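Long-range contacts in putative monooxygenase (Fusobacterium nucleatum subsp. nucleatum, PDB 3MCS), which probably acts as a monooxygenase of the antibiotic biosynthesis monooxygenase family, with two such family regions joined in a single chain: residues T113-T118 with L202-I207; K135-T140 with K181-Y186; E139-E144 with L175-A180; N143-L148 with V167-D172. One frame throughout, in Å; residues are numbered along the deposited sequence.

Contact 1: residues T113-T118 with L202-I207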
loop_
_atom_site.group_PDB
_atom_site.type_symbol
_atom_site.label_atom_id
_atom_site.label_comp_id
_atom_site.label_asym_id
_atom_site.label_seq_id
_atom_site.Cartn_x
_atom_site.Cartn_y
_atom_site.Cartn_z
ATOM N N THR A 113 -13.477 0.911 -7.423
ATOM C CA THR A 113 -12.258 1.244 -6.678
ATOM C C THR A 113 -11.046 0.553 -7.350
ATOM O O THR A 113 -11.084 -0.633 -7.641
ATOM C CB THR A 113 -12.362 0.846 -5.188
ATOM O OG1 THR A 113 -13.614 1.267 -4.648
ATOM C CG2 THR A 113 -11.262 1.478 -4.373
ATOM N N PHE A 114 -9.982 1.313 -7.599
ATOM C CA PHE A 114 -8.811 0.828 -8.316
ATOM C C PHE A 114 -7.523 1.107 -7.537
ATOM O O PHE A 114 -7.191 2.260 -7.285
ATOM C CB PHE A 114 -8.773 1.522 -9.662
ATOM C CG PHE A 114 -7.749 0.985 -10.616
ATOM C CD1 PHE A 114 -8.050 -0.094 -11.438
ATOM C CD2 PHE A 114 -6.503 1.591 -10.731
ATOM C CE1 PHE A 114 -7.111 -0.571 -12.343
ATOM C CE2 PHE A 114 -5.565 1.119 -11.616
ATOM C CZ PHE A 114 -5.868 0.040 -12.429
ATOM N N ALA A 115 -6.801 0.040 -7.193
ATOM C CA ALA A 115 -5.590 0.117 -6.414
ATOM C C ALA A 115 -4.358 -0.316 -7.221
ATOM O O ALA A 115 -4.437 -1.236 -8.029
ATOM C CB ALA A 115 -5.745 -0.754 -5.192
ATOM N N VAL A 116 -3.227 0.356 -6.986
ATOM C CA VAL A 116 -1.960 0.065 -7.659
ATOM C C VAL A 116 -0.836 0.090 -6.652
ATOM O O VAL A 116 -0.884 0.889 -5.715
ATOM C CB VAL A 116 -1.627 1.108 -8.702
ATOM C CG1 VAL A 116 -0.430 0.672 -9.491
ATOM C CG2 VAL A 116 -2.805 1.311 -9.632
ATOM N N TYR A 117 0.142 -0.803 -6.813
ATOM C CA TYR A 117 1.313 -0.839 -5.931
ATOM C C TYR A 117 2.578 -0.913 -6.761
ATOM O O TYR A 117 2.790 -1.854 -7.526
ATOM C CB TYR A 117 1.245 -2.007 -4.954
ATOM C CG TYR A 117 2.399 -2.075 -3.984
ATOM C CD1 TYR A 117 2.609 -1.091 -3.048
ATOM C CD2 TYR A 117 3.247 -3.182 -3.968
ATOM C CE1 TYR A 117 3.692 -1.180 -2.125
ATOM C CE2 TYR A 117 4.318 -3.291 -3.067
ATOM C CZ TYR A 117 4.540 -2.294 -2.144
ATOM O OH TYR A 117 5.613 -2.444 -1.267
ATOM N N THR A 118 3.429 0.080 -6.576
ATOM C CA THR A 118 4.651 0.186 -7.305
ATOM C C THR A 118 5.854 0.146 -6.370
ATOM O O THR A 118 5.797 0.723 -5.289
ATOM C CB THR A 118 4.642 1.536 -8.044
ATOM O OG1 THR A 118 3.482 1.607 -8.886
ATOM C CG2 THR A 118 5.925 1.745 -8.865
ATOM N N LEU A 202 -3.815 -3.786 -8.986
ATOM C CA LEU A 202 -4.362 -4.770 -8.058
ATOM C C LEU A 202 -5.890 -4.804 -7.970
ATOM O O LEU A 202 -6.559 -3.785 -8.045
ATOM C CB LEU A 202 -3.793 -4.517 -6.657
ATOM C CG LEU A 202 -2.287 -4.692 -6.419
ATOM C CD1 LEU A 202 -1.927 -4.228 -4.998
ATOM C CD2 LEU A 202 -1.838 -6.116 -6.623
ATOM N N GLN A 203 -6.393 -6.011 -7.779
ATOM C CA GLN A 203 -7.793 -6.320 -7.650
ATOM C C GLN A 203 -8.176 -6.110 -6.178
ATOM O O GLN A 203 -7.742 -6.835 -5.299
ATOM C CB GLN A 203 -7.961 -7.783 -8.110
ATOM C CG GLN A 203 -9.351 -8.412 -8.150
ATOM C CD GLN A 203 -9.291 -9.887 -8.615
ATOM O OE1 GLN A 203 -9.545 -10.802 -7.841
ATOM N NE2 GLN A 203 -8.914 -10.107 -9.864
ATOM N N VAL A 204 -8.967 -5.088 -5.897
ATOM C CA VAL A 204 -9.380 -4.796 -4.523
ATOM C C VAL A 204 -10.194 -5.927 -3.858
ATOM O O VAL A 204 -11.079 -6.486 -4.458
ATOM C CB VAL A 204 -10.175 -3.466 -4.492
ATOM C CG1 VAL A 204 -10.871 -3.287 -3.194
ATOM C CG2 VAL A 204 -9.244 -2.302 -4.747
ATOM N N LEU A 205 -9.890 -6.245 -2.604
ATOM C CA LEU A 205 -10.589 -7.306 -1.860
ATOM C C LEU A 205 -11.433 -6.711 -0.723
ATOM O O LEU A 205 -12.631 -6.893 -0.691
ATOM C CB LEU A 205 -9.587 -8.316 -1.314
ATOM C CG LEU A 205 -10.198 -9.672 -0.973
ATOM C CD1 LEU A 205 -9.067 -10.640 -0.696
ATOM C CD2 LEU A 205 -11.198 -9.613 0.189
ATOM N N LYS A 206 -10.795 -6.020 0.214
ATOM C CA LYS A 206 -11.514 -5.313 1.262
ATOM C C LYS A 206 -10.662 -4.153 1.753
ATOM O O LYS A 206 -9.484 -4.341 2.032
ATOM C CB LYS A 206 -11.890 -6.237 2.428
ATOM C CG LYS A 206 -12.962 -5.659 3.379
ATOM C CD LYS A 206 -14.342 -5.573 2.697
ATOM C CE LYS A 206 -15.415 -4.814 3.538
ATOM N NZ LYS A 206 -15.165 -3.323 3.714
ATOM N N ILE A 207 -11.257 -2.960 1.818
ATOM C CA ILE A 207 -10.603 -1.754 2.314
ATOM C C ILE A 207 -11.445 -1.069 3.388
ATOM O O ILE A 207 -12.642 -0.839 3.201
ATOM C CB ILE A 207 -10.397 -0.703 1.203
ATOM C CG1 ILE A 207 -9.455 -1.211 0.131
ATOM C CG2 ILE A 207 -9.852 0.596 1.796
ATOM C CD1 ILE A 207 -9.308 -0.262 -0.980
#
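One main-chain hydrogen bond ties these two segments together: Leu202 N donates to Ala115 O over 2.8 Å, nearly straight at 160° and lying in the plane of the carbonyl. Ala115 and Leu202 form an antiparallel hydrogen-bonded pair, their CA atoms 5.3 Å apart. Beyond it the chains splay, since the axes run at 124° to each other rather than close to antiparallel. The ladder goes on the other way, through a backbone bond between Tyr117 and Ala200.

The rest of the contact is apolar. Leu202 has its CG beside the backbone N and anti to the carbonyl carbon (chi1 -65°), which brings CD1 to 3.9 Å from Tyr117 CB; the Tyr117 ring itself leads away, to Cys163 and Phe165. Past the bridge, Val204 fills the widening angle with one methyl: its CG2 lies 3.9 Å from Ala115 CB and 3.8 Å from Thr113 O. At the far end Thr113 CG2 meets Ile207 CD1 at 4.3 Å, while the hydroxyl of Thr113 is bonded to Asn110 N.

Leu205 and Lys206 make a classic beta bulge against strand 41-49, the other neighbour of strand 194-209. With a single directional bond amid largely buried apolar groups, the bond fixes the register at Ala115 and Leu202, and the diverging part of the joint rests on hydrophobic contact.

Contact 2: residues K135-T140 with K181-Y186. With ACT (acetate ion), chain C.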
loop_
_atom_site.group_PDB
_atom_site.type_symbol
_atom_site.label_atom_id
_atom_site.label_comp_id
_atom_site.label_asym_id
_atom_site.label_seq_id
_atom_site.Cartn_x
_atom_site.Cartn_y
_atom_site.Cartn_z
ATOM N N LYS A 135 8.451 12.978 -4.423
ATOM C CA LYS A 135 7.622 13.581 -3.373
ATOM C C LYS A 135 6.629 14.563 -3.984
ATOM O O LYS A 135 5.454 14.508 -3.662
ATOM C CB LYS A 135 8.463 14.282 -2.296
ATOM C CG LYS A 135 9.144 13.363 -1.247
ATOM C CD LYS A 135 10.137 14.198 -0.421
ATOM C CE LYS A 135 10.911 13.393 0.601
ATOM N NZ LYS A 135 11.925 14.260 1.246
ATOM N N ASN A 136 7.126 15.431 -4.874
ATOM C CA ASN A 136 6.314 16.453 -5.545
ATOM C C ASN A 136 5.229 15.831 -6.405
ATOM O O ASN A 136 4.065 16.227 -6.328
ATOM C CB ASN A 136 7.182 17.355 -6.432
ATOM C CG ASN A 136 8.155 18.218 -5.641
ATOM O OD1 ASN A 136 7.795 18.835 -4.637
ATOM N ND2 ASN A 136 9.389 18.294 -6.123
ATOM N N ILE A 137 5.618 14.860 -7.227
ATOM C CA ILE A 137 4.676 14.178 -8.095
ATOM C C ILE A 137 3.565 13.499 -7.322
ATOM O O ILE A 137 2.408 13.574 -7.721
ATOM C CB ILE A 137 5.369 13.123 -8.978
ATOM C CG1 ILE A 137 6.195 13.812 -10.076
ATOM C CG2 ILE A 137 4.340 12.196 -9.619
ATOM C CD1 ILE A 137 5.377 14.693 -11.059
ATOM N N VAL A 138 3.903 12.833 -6.230
ATOM C CA VAL A 138 2.894 12.142 -5.452
ATOM C C VAL A 138 1.921 13.149 -4.836
ATOM O O VAL A 138 0.732 12.857 -4.772
ATOM C CB VAL A 138 3.511 11.253 -4.376
ATOM C CG1 VAL A 138 2.425 10.583 -3.559
ATOM C CG2 VAL A 138 4.388 10.217 -5.015
ATOM N N GLU A 139 2.405 14.322 -4.401
ATOM C CA GLU A 139 1.498 15.387 -3.871
ATOM C C GLU A 139 0.586 15.985 -4.944
ATOM O O GLU A 139 -0.587 16.251 -4.677
ATOM C CB GLU A 139 2.257 16.521 -3.177
ATOM C CG GLU A 139 2.745 16.125 -1.812
ATOM C CD GLU A 139 3.492 17.219 -1.086
ATOM O OE1 GLU A 139 3.702 18.301 -1.684
ATOM O OE2 GLU A 139 3.879 16.990 0.094
ATOM N N THR A 140 1.132 16.215 -6.135
ATOM C CA THR A 140 0.345 16.696 -7.263
ATOM C C THR A 140 -0.772 15.683 -7.528
ATOM O O THR A 140 -1.938 16.068 -7.712
ATOM C CB THR A 140 1.193 16.880 -8.544
ATOM O OG1 THR A 140 2.380 17.631 -8.247
ATOM C CG2 THR A 140 0.384 17.602 -9.631
ATOM N N LYS A 181 0.562 15.358 -18.609
ATOM C CA LYS A 181 1.878 15.910 -18.909
ATOM C C LYS A 181 2.840 15.827 -17.705
ATOM O O LYS A 181 3.964 15.375 -17.863
ATOM C CB LYS A 181 1.754 17.354 -19.455
ATOM C CG LYS A 181 3.055 17.945 -20.092
ATOM C CD LYS A 181 2.856 19.319 -20.766
ATOM N N TYR A 182 2.396 16.213 -16.510
ATOM C CA TYR A 182 3.273 16.188 -15.326
ATOM C C TYR A 182 3.805 14.792 -14.973
ATOM O O TYR A 182 4.900 14.666 -14.412
ATOM C CB TYR A 182 2.576 16.769 -14.089
ATOM C CG TYR A 182 1.566 15.844 -13.414
ATOM C CD1 TYR A 182 0.232 15.838 -13.785
ATOM C CD2 TYR A 182 1.956 14.987 -12.396
ATOM C CE1 TYR A 182 -0.681 14.996 -13.163
ATOM C CE2 TYR A 182 1.051 14.138 -11.770
ATOM C CZ TYR A 182 -0.260 14.152 -12.152
ATOM O OH TYR A 182 -1.137 13.321 -11.511
ATOM N N PHE A 183 3.037 13.750 -15.270
ATOM C CA PHE A 183 3.481 12.389 -14.988
ATOM C C PHE A 183 4.359 11.856 -16.114
ATOM O O PHE A 183 5.391 11.234 -15.847
ATOM C CB PHE A 183 2.296 11.452 -14.745
ATOM C CG PHE A 183 2.696 10.123 -14.175
ATOM C CD1 PHE A 183 2.888 9.974 -12.817
ATOM C CD2 PHE A 183 2.896 9.031 -14.997
ATOM C CE1 PHE A 183 3.275 8.754 -12.302
ATOM C CE2 PHE A 183 3.264 7.822 -14.493
ATOM C CZ PHE A 183 3.463 7.675 -13.152
ATOM N N LYS A 184 3.945 12.081 -17.365
ATOM C CA LYS A 184 4.752 11.682 -18.522
ATOM C C LYS A 184 6.135 12.347 -18.443
ATOM O O LYS A 184 7.157 11.685 -18.645
ATOM C CB LYS A 184 4.056 12.018 -19.851
ATOM C CG LYS A 184 2.905 11.108 -20.243
ATOM C CD LYS A 184 2.360 11.470 -21.641
ATOM N N ASP A 185 6.158 13.643 -18.135
ATOM C CA ASP A 185 7.414 14.383 -17.991
ATOM C C ASP A 185 8.289 13.762 -16.931
ATOM O O ASP A 185 9.516 13.753 -17.085
ATOM C CB ASP A 185 7.181 15.854 -17.608
ATOM C CG ASP A 185 6.622 16.693 -18.746
ATOM O OD1 ASP A 185 6.632 16.233 -19.902
ATOM O OD2 ASP A 185 6.167 17.820 -18.466
ATOM N N TYR A 186 7.662 13.284 -15.848
ATOM C CA TYR A 186 8.372 12.635 -14.720
ATOM C C TYR A 186 9.011 11.312 -15.149
ATOM O O TYR A 186 10.167 11.046 -14.831
ATOM C CB TYR A 186 7.442 12.483 -13.491
ATOM C CG TYR A 186 7.644 11.229 -12.665
ATOM C CD1 TYR A 186 8.631 11.142 -11.704
ATOM C CD2 TYR A 186 6.822 10.136 -12.844
ATOM C CE1 TYR A 186 8.812 9.972 -10.959
ATOM C CE2 TYR A 186 6.986 8.985 -12.100
ATOM C CZ TYR A 186 7.982 8.905 -11.169
ATOM O OH TYR A 186 8.135 7.742 -10.466
HETATM C C ACT C . 5.241 5.649 -10.789
HETATM O O ACT C . 4.246 4.891 -11.004
HETATM O OXT ACT C . 6.310 5.387 -11.439
HETATM C CH3 ACT C . 5.126 6.795 -9.807
#
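Asn136 O is gripped twice from the next turn of its helix, by Thr140 N at 2.9 Å and by Thr140 OG1, also at 2.9 Å, with the hydroxyl sitting above the carbonyl plane. That second bond fixes the Thr140 rotation: OG1 lies beside the backbone N, and CG2, anti to it, is turned across to the other helix. There CG2 sits over the centre of the Tyr182 ring as a CH-pi contact, 4.1 Å from the centroid.

Ile137 does the rest. Its CD1 meets the edge of the same ring, 3.7 Å from Tyr182 CD2, CG1 packs on Tyr186 CB at 3.9 Å, and CG2 lies 4.2 Å from Phe183 CD1. Farther in, Tyr186 OH donates to OXT of an acetate ion at 3.1 Å, with Phe183 CZ beside the acetate carbon.

The two helical segments run nearly antiparallel, at 158°, with axes 10.8 Å apart; helix 127-143 also lies on strands 91-104 and 147-155 through Lys135, Glu139 and Val138.

Contact 3: residues E139-E144 with L175-A180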
loop_
_atom_site.group_PDB
_atom_site.type_symbol
_atom_site.label_atom_id
_atom_site.label_comp_id
_atom_site.label_asym_id
_atom_site.label_seq_id
_atom_site.Cartn_x
_atom_site.Cartn_y
_atom_site.Cartn_z
ATOM N N GLU A 139 2.405 14.322 -4.401
ATOM C CA GLU A 139 1.498 15.387 -3.871
ATOM C C GLU A 139 0.586 15.985 -4.944
ATOM O O GLU A 139 -0.587 16.251 -4.677
ATOM C CB GLU A 139 2.257 16.521 -3.177
ATOM C CG GLU A 139 2.745 16.125 -1.812
ATOM C CD GLU A 139 3.492 17.219 -1.086
ATOM O OE1 GLU A 139 3.702 18.301 -1.684
ATOM O OE2 GLU A 139 3.879 16.990 0.094
ATOM N N THR A 140 1.132 16.215 -6.135
ATOM C CA THR A 140 0.345 16.696 -7.263
ATOM C C THR A 140 -0.772 15.683 -7.528
ATOM O O THR A 140 -1.938 16.068 -7.712
ATOM C CB THR A 140 1.193 16.880 -8.544
ATOM O OG1 THR A 140 2.380 17.631 -8.247
ATOM C CG2 THR A 140 0.384 17.602 -9.631
ATOM N N THR A 141 -0.425 14.391 -7.498
ATOM C CA THR A 141 -1.410 13.321 -7.727
ATOM C C THR A 141 -2.567 13.370 -6.738
ATOM O O THR A 141 -3.717 13.264 -7.128
ATOM C CB THR A 141 -0.756 11.915 -7.676
ATOM O OG1 THR A 141 0.140 11.769 -8.784
ATOM C CG2 THR A 141 -1.793 10.832 -7.761
ATOM N N PHE A 142 -2.272 13.569 -5.460
ATOM C CA PHE A 142 -3.333 13.558 -4.459
ATOM C C PHE A 142 -4.347 14.655 -4.703
ATOM O O PHE A 142 -5.529 14.450 -4.428
ATOM C CB PHE A 142 -2.793 13.676 -3.036
ATOM C CG PHE A 142 -3.844 13.425 -1.977
ATOM C CD1 PHE A 142 -4.338 12.145 -1.777
ATOM C CD2 PHE A 142 -4.347 14.459 -1.198
ATOM C CE1 PHE A 142 -5.293 11.894 -0.810
ATOM C CE2 PHE A 142 -5.308 14.211 -0.224
ATOM C CZ PHE A 142 -5.775 12.917 -0.026
ATOM N N ASN A 143 -3.883 15.801 -5.201
ATOM C CA ASN A 143 -4.769 16.919 -5.515
ATOM C C ASN A 143 -5.541 16.707 -6.824
ATOM O O ASN A 143 -6.467 17.452 -7.136
ATOM C CB ASN A 143 -3.989 18.251 -5.567
ATOM C CG ASN A 143 -3.376 18.649 -4.210
ATOM O OD1 ASN A 143 -3.432 17.917 -3.211
ATOM N ND2 ASN A 143 -2.784 19.820 -4.189
ATOM N N GLU A 144 -5.155 15.698 -7.591
ATOM C CA GLU A 144 -5.867 15.346 -8.814
ATOM C C GLU A 144 -7.248 14.838 -8.379
ATOM O O GLU A 144 -7.387 14.244 -7.312
ATOM C CB GLU A 144 -5.129 14.241 -9.569
ATOM C CG GLU A 144 -5.429 14.107 -11.037
ATOM C CD GLU A 144 -4.448 14.877 -11.887
ATOM O OE1 GLU A 144 -4.113 16.031 -11.517
ATOM O OE2 GLU A 144 -4.015 14.315 -12.923
ATOM N N LEU A 175 -5.821 6.236 -15.146
ATOM C CA LEU A 175 -5.257 6.406 -16.480
ATOM C C LEU A 175 -5.032 7.874 -16.854
ATOM O O LEU A 175 -4.058 8.203 -17.538
ATOM C CB LEU A 175 -6.144 5.739 -17.517
ATOM C CG LEU A 175 -6.252 4.218 -17.424
ATOM C CD1 LEU A 175 -7.224 3.705 -18.505
ATOM C CD2 LEU A 175 -4.910 3.560 -17.561
ATOM N N ASN A 176 -5.939 8.744 -16.417
ATOM C CA ASN A 176 -5.819 10.175 -16.683
ATOM C C ASN A 176 -4.633 10.706 -15.918
ATOM O O ASN A 176 -3.945 11.608 -16.363
ATOM C CB ASN A 176 -7.111 10.922 -16.332
ATOM C CG ASN A 176 -8.250 10.604 -17.309
ATOM O OD1 ASN A 176 -8.009 10.147 -18.437
ATOM N ND2 ASN A 176 -9.492 10.852 -16.885
ATOM N N HIS A 177 -4.379 10.099 -14.770
ATOM C CA HIS A 177 -3.231 10.457 -13.965
ATOM C C HIS A 177 -1.928 10.156 -14.702
ATOM O O HIS A 177 -1.071 11.033 -14.816
ATOM C CB HIS A 177 -3.322 9.771 -12.598
ATOM C CG HIS A 177 -2.003 9.394 -11.999
ATOM N ND1 HIS A 177 -1.070 10.322 -11.583
ATOM C CD2 HIS A 177 -1.490 8.177 -11.690
ATOM C CE1 HIS A 177 -0.023 9.688 -11.084
ATOM N NE2 HIS A 177 -0.248 8.388 -11.140
ATOM N N ARG A 178 -1.784 8.967 -15.270
ATOM C CA ARG A 178 -0.515 8.655 -15.915
ATOM C C ARG A 178 -0.416 9.116 -17.371
ATOM O O ARG A 178 0.668 9.097 -17.954
ATOM C CB ARG A 178 -0.152 7.183 -15.745
ATOM C CG ARG A 178 -0.900 6.196 -16.588
ATOM C CD ARG A 178 -0.755 4.808 -15.962
ATOM N NE ARG A 178 0.607 4.497 -15.543
ATOM C CZ ARG A 178 1.551 3.968 -16.325
ATOM N NH1 ARG A 178 1.314 3.682 -17.608
ATOM N NH2 ARG A 178 2.762 3.721 -15.819
ATOM N N SER A 179 -1.520 9.574 -17.953
ATOM C CA SER A 179 -1.444 10.140 -19.293
ATOM C C SER A 179 -1.325 11.685 -19.222
ATOM O O SER A 179 -1.372 12.354 -20.250
ATOM C CB SER A 179 -2.636 9.707 -20.157
ATOM O OG SER A 179 -3.852 10.246 -19.687
ATOM N N ALA A 180 -1.164 12.239 -18.017
ATOM C CA ALA A 180 -1.022 13.685 -17.843
ATOM C C ALA A 180 0.413 14.145 -18.070
ATOM O O ALA A 180 1.358 13.441 -17.720
ATOM C CB ALA A 180 -1.478 14.114 -16.446
#
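The close-fitting half of this contact is Thr141 against His177, both buried. The methyl CG2 of Thr141 stands over one face of the imidazole, offset toward its rim, in a CH-pi contact 4.2 Å from the ring centroid. The Thr141 hydroxyl, which lies beside its own backbone N (chi1 -67°), comes to the ND1-CE1 side of the ring, 3.4 Å from His177 ND1. Each has a clear hydrogen bond elsewhere: Thr141 OG1 bonds to Ile137 O one turn back, and His177 ND1 to the hydroxyl of Tyr182. The hydroxyl of Tyr182 thus holds the imidazole directly, and the ring also meets Phe183 edge-to-face.

Toward solvent the fit loosens. Glu144, bent at chi2 (94°), swings its carboxylate across to segment 175-180, yet OE2 stops 4.1 Å from His177 CA and 4.3 Å from Ala180 CB, and its bond to Tyr182 OH is weak. OE2 is 5.1 Å from His177 ND1, so a negative carboxylate there might favour a protonated ring. Where helix 171-178 ends, Ser179 OG turns back to Leu175 O at 3.0 Å, and Ala180 is the N-cap of helix 181-190.

Helices laid together on one side of an antiparallel sheet, as here, are consistent with the ferredoxin-like alpha+beta architecture of the dimeric alpha/beta-barrel clan.

Contact 4: residues N143-L148 with V167-D172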
loop_
_atom_site.group_PDB
_atom_site.type_symbol
_atom_site.label_atom_id
_atom_site.label_comp_id
_atom_site.label_asym_id
_atom_site.label_seq_id
_atom_site.Cartn_x
_atom_site.Cartn_y
_atom_site.Cartn_z
ATOM N N ASN A 143 -3.883 15.801 -5.201
ATOM C CA ASN A 143 -4.769 16.919 -5.515
ATOM C C ASN A 143 -5.541 16.707 -6.824
ATOM O O ASN A 143 -6.467 17.452 -7.136
ATOM C CB ASN A 143 -3.989 18.251 -5.567
ATOM C CG ASN A 143 -3.376 18.649 -4.210
ATOM O OD1 ASN A 143 -3.432 17.917 -3.211
ATOM N ND2 ASN A 143 -2.784 19.820 -4.189
ATOM N N GLU A 144 -5.155 15.698 -7.591
ATOM C CA GLU A 144 -5.867 15.346 -8.814
ATOM C C GLU A 144 -7.248 14.838 -8.379
ATOM O O GLU A 144 -7.387 14.244 -7.312
ATOM C CB GLU A 144 -5.129 14.241 -9.569
ATOM C CG GLU A 144 -5.429 14.107 -11.037
ATOM C CD GLU A 144 -4.448 14.877 -11.887
ATOM O OE1 GLU A 144 -4.113 16.031 -11.517
ATOM O OE2 GLU A 144 -4.015 14.315 -12.923
ATOM N N GLU A 145 -8.261 15.075 -9.203
ATOM C CA GLU A 145 -9.612 14.638 -8.882
ATOM C C GLU A 145 -9.718 13.139 -9.118
ATOM O O GLU A 145 -9.314 12.653 -10.175
ATOM C CB GLU A 145 -10.634 15.409 -9.729
ATOM C CG GLU A 145 -12.103 14.949 -9.598
ATOM C CD GLU A 145 -12.623 14.900 -8.139
ATOM O OE1 GLU A 145 -11.909 14.396 -7.203
ATOM O OE2 GLU A 145 -13.796 15.310 -7.950
ATOM N N GLY A 146 -10.246 12.413 -8.131
ATOM C CA GLY A 146 -10.389 10.957 -8.228
ATOM C C GLY A 146 -9.361 10.185 -7.407
ATOM O O GLY A 146 -9.538 8.981 -7.142
ATOM N N THR A 147 -8.280 10.847 -7.003
ATOM C CA THR A 147 -7.288 10.187 -6.176
ATOM C C THR A 147 -7.852 10.059 -4.771
ATOM O O THR A 147 -8.266 11.050 -4.192
ATOM C CB THR A 147 -5.978 10.975 -6.114
ATOM O OG1 THR A 147 -5.524 11.245 -7.437
ATOM C CG2 THR A 147 -4.904 10.186 -5.377
ATOM N N LEU A 148 -7.897 8.846 -4.225
ATOM C CA LEU A 148 -8.407 8.654 -2.863
ATOM C C LEU A 148 -7.274 8.473 -1.836
ATOM O O LEU A 148 -7.438 8.814 -0.665
ATOM C CB LEU A 148 -9.386 7.478 -2.805
ATOM C CG LEU A 148 -10.640 7.553 -3.689
ATOM C CD1 LEU A 148 -11.497 6.281 -3.577
ATOM C CD2 LEU A 148 -11.452 8.760 -3.325
ATOM N N VAL A 167 -4.713 4.523 -4.262
ATOM C CA VAL A 167 -6.071 4.104 -4.548
ATOM C C VAL A 167 -6.792 5.239 -5.276
ATOM O O VAL A 167 -6.611 6.384 -4.920
ATOM C CB VAL A 167 -6.790 3.724 -3.261
ATOM C CG1 VAL A 167 -8.201 3.300 -3.549
ATOM C CG2 VAL A 167 -6.014 2.595 -2.536
ATOM N N TYR A 168 -7.574 4.898 -6.311
ATOM C CA TYR A 168 -8.330 5.839 -7.143
ATOM C C TYR A 168 -9.823 5.498 -7.136
ATOM O O TYR A 168 -10.206 4.347 -6.882
ATOM C CB TYR A 168 -7.789 5.832 -8.573
ATOM C CG TYR A 168 -6.357 6.314 -8.687
ATOM C CD1 TYR A 168 -5.298 5.460 -8.441
ATOM C CD2 TYR A 168 -6.062 7.630 -9.032
ATOM C CE1 TYR A 168 -3.991 5.888 -8.504
ATOM C CE2 TYR A 168 -4.737 8.075 -9.113
ATOM C CZ TYR A 168 -3.705 7.191 -8.839
ATOM O OH TYR A 168 -2.382 7.608 -8.925
ATOM N N LYS A 169 -10.676 6.486 -7.413
ATOM C CA LYS A 169 -12.138 6.248 -7.361
ATOM C C LYS A 169 -12.575 5.282 -8.472
ATOM O O LYS A 169 -13.516 4.476 -8.285
ATOM C CB LYS A 169 -12.967 7.559 -7.388
ATOM C CG LYS A 169 -13.224 8.171 -8.761
ATOM C CD LYS A 169 -13.985 9.509 -8.714
ATOM C CE LYS A 169 -14.122 10.073 -10.148
ATOM N NZ LYS A 169 -14.574 11.473 -10.218
ATOM N N ASP A 170 -11.883 5.372 -9.610
ATOM C CA ASP A 170 -12.159 4.535 -10.767
ATOM C C ASP A 170 -10.952 4.461 -11.690
ATOM O O ASP A 170 -10.015 5.267 -11.612
ATOM C CB ASP A 170 -13.417 5.007 -11.516
ATOM C CG ASP A 170 -13.331 6.440 -11.984
ATOM O OD1 ASP A 170 -12.207 6.955 -12.173
ATOM O OD2 ASP A 170 -14.396 7.054 -12.187
ATOM N N ILE A 171 -10.990 3.471 -12.568
ATOM C CA ILE A 171 -9.889 3.180 -13.466
ATOM C C ILE A 171 -9.543 4.342 -14.387
ATOM O O ILE A 171 -8.372 4.554 -14.699
ATOM C CB ILE A 171 -10.191 1.886 -14.247
ATOM C CG1 ILE A 171 -8.930 1.375 -14.962
ATOM C CG2 ILE A 171 -11.396 2.101 -15.187
ATOM C CD1 ILE A 171 -9.048 -0.096 -15.390
ATOM N N ASP A 172 -10.538 5.129 -14.775
ATOM C CA ASP A 172 -10.276 6.282 -15.628
ATOM C C ASP A 172 -9.401 7.302 -14.891
ATOM O O ASP A 172 -8.477 7.863 -15.473
ATOM C CB ASP A 172 -11.573 6.949 -16.120
ATOM C CG ASP A 172 -12.513 5.963 -16.798
ATOM O OD1 ASP A 172 -13.211 5.189 -16.074
ATOM O OD2 ASP A 172 -12.547 5.971 -18.052
#
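Tyr168 brings the one aromatic ring of these two segments, and it leans along Thr147, the side chains pointing the same way with Thr147 OG1 3.7 Å from Tyr168 CE2. Beyond the segments, Tyr174 meets that ring edge-to-face, and His177 lies against it with the planes about 25° apart. The polar ends go elsewhere: Tyr168 OH to Glu166, Thr147 OG1 to Thr141 O.

Thr147 and Tyr168 are an antiparallel non-hydrogen-bonded pair at the open end of the beta hairpin of strands 147-155 and 161-168. Two backbone bonds flank the pair, Lys169 N to Gly146 O at 2.8 Å and Leu148 N to Val167 O at 2.9 Å. A type II turn from Glu144 to Thr147 leads into the first strand, with Gly146 at its third position and a positive phi of 104°.

Lys169 stretches its chain alongside this turn, CD 3.9 Å from Gly146 CA, and its NZ ends 4.5 Å from Glu145 OE2, too far for a salt bridge, though the opposite charges are near enough to attract. Leu148, on the face away from Thr147 and Tyr168, rests CD1 3.8 Å from Lys169 CA.

Overall arrangement
Both segments of contacts 2, 3 and 4, and segment 113-118 of contact 1, lie within the second family region. Contact 1 spans the longest stretch of chain, and the other three fall between its two segments, with contacts 2, 3 and 4 bridging successively shorter loops. Contacts 2 and 3 both use helix 127-143, their centres 7 Å apart; contact 4, whose centre is about 8 Å from that of contact 3, carries the chain into the sheet. Contact 4 meets contact 1, 12 Å away centre to centre, where strands 114-122 and 161-168 pair. Strand 194-209 also pairs with strand 41-49 of the first family region, consistent with two halves combined in one chain.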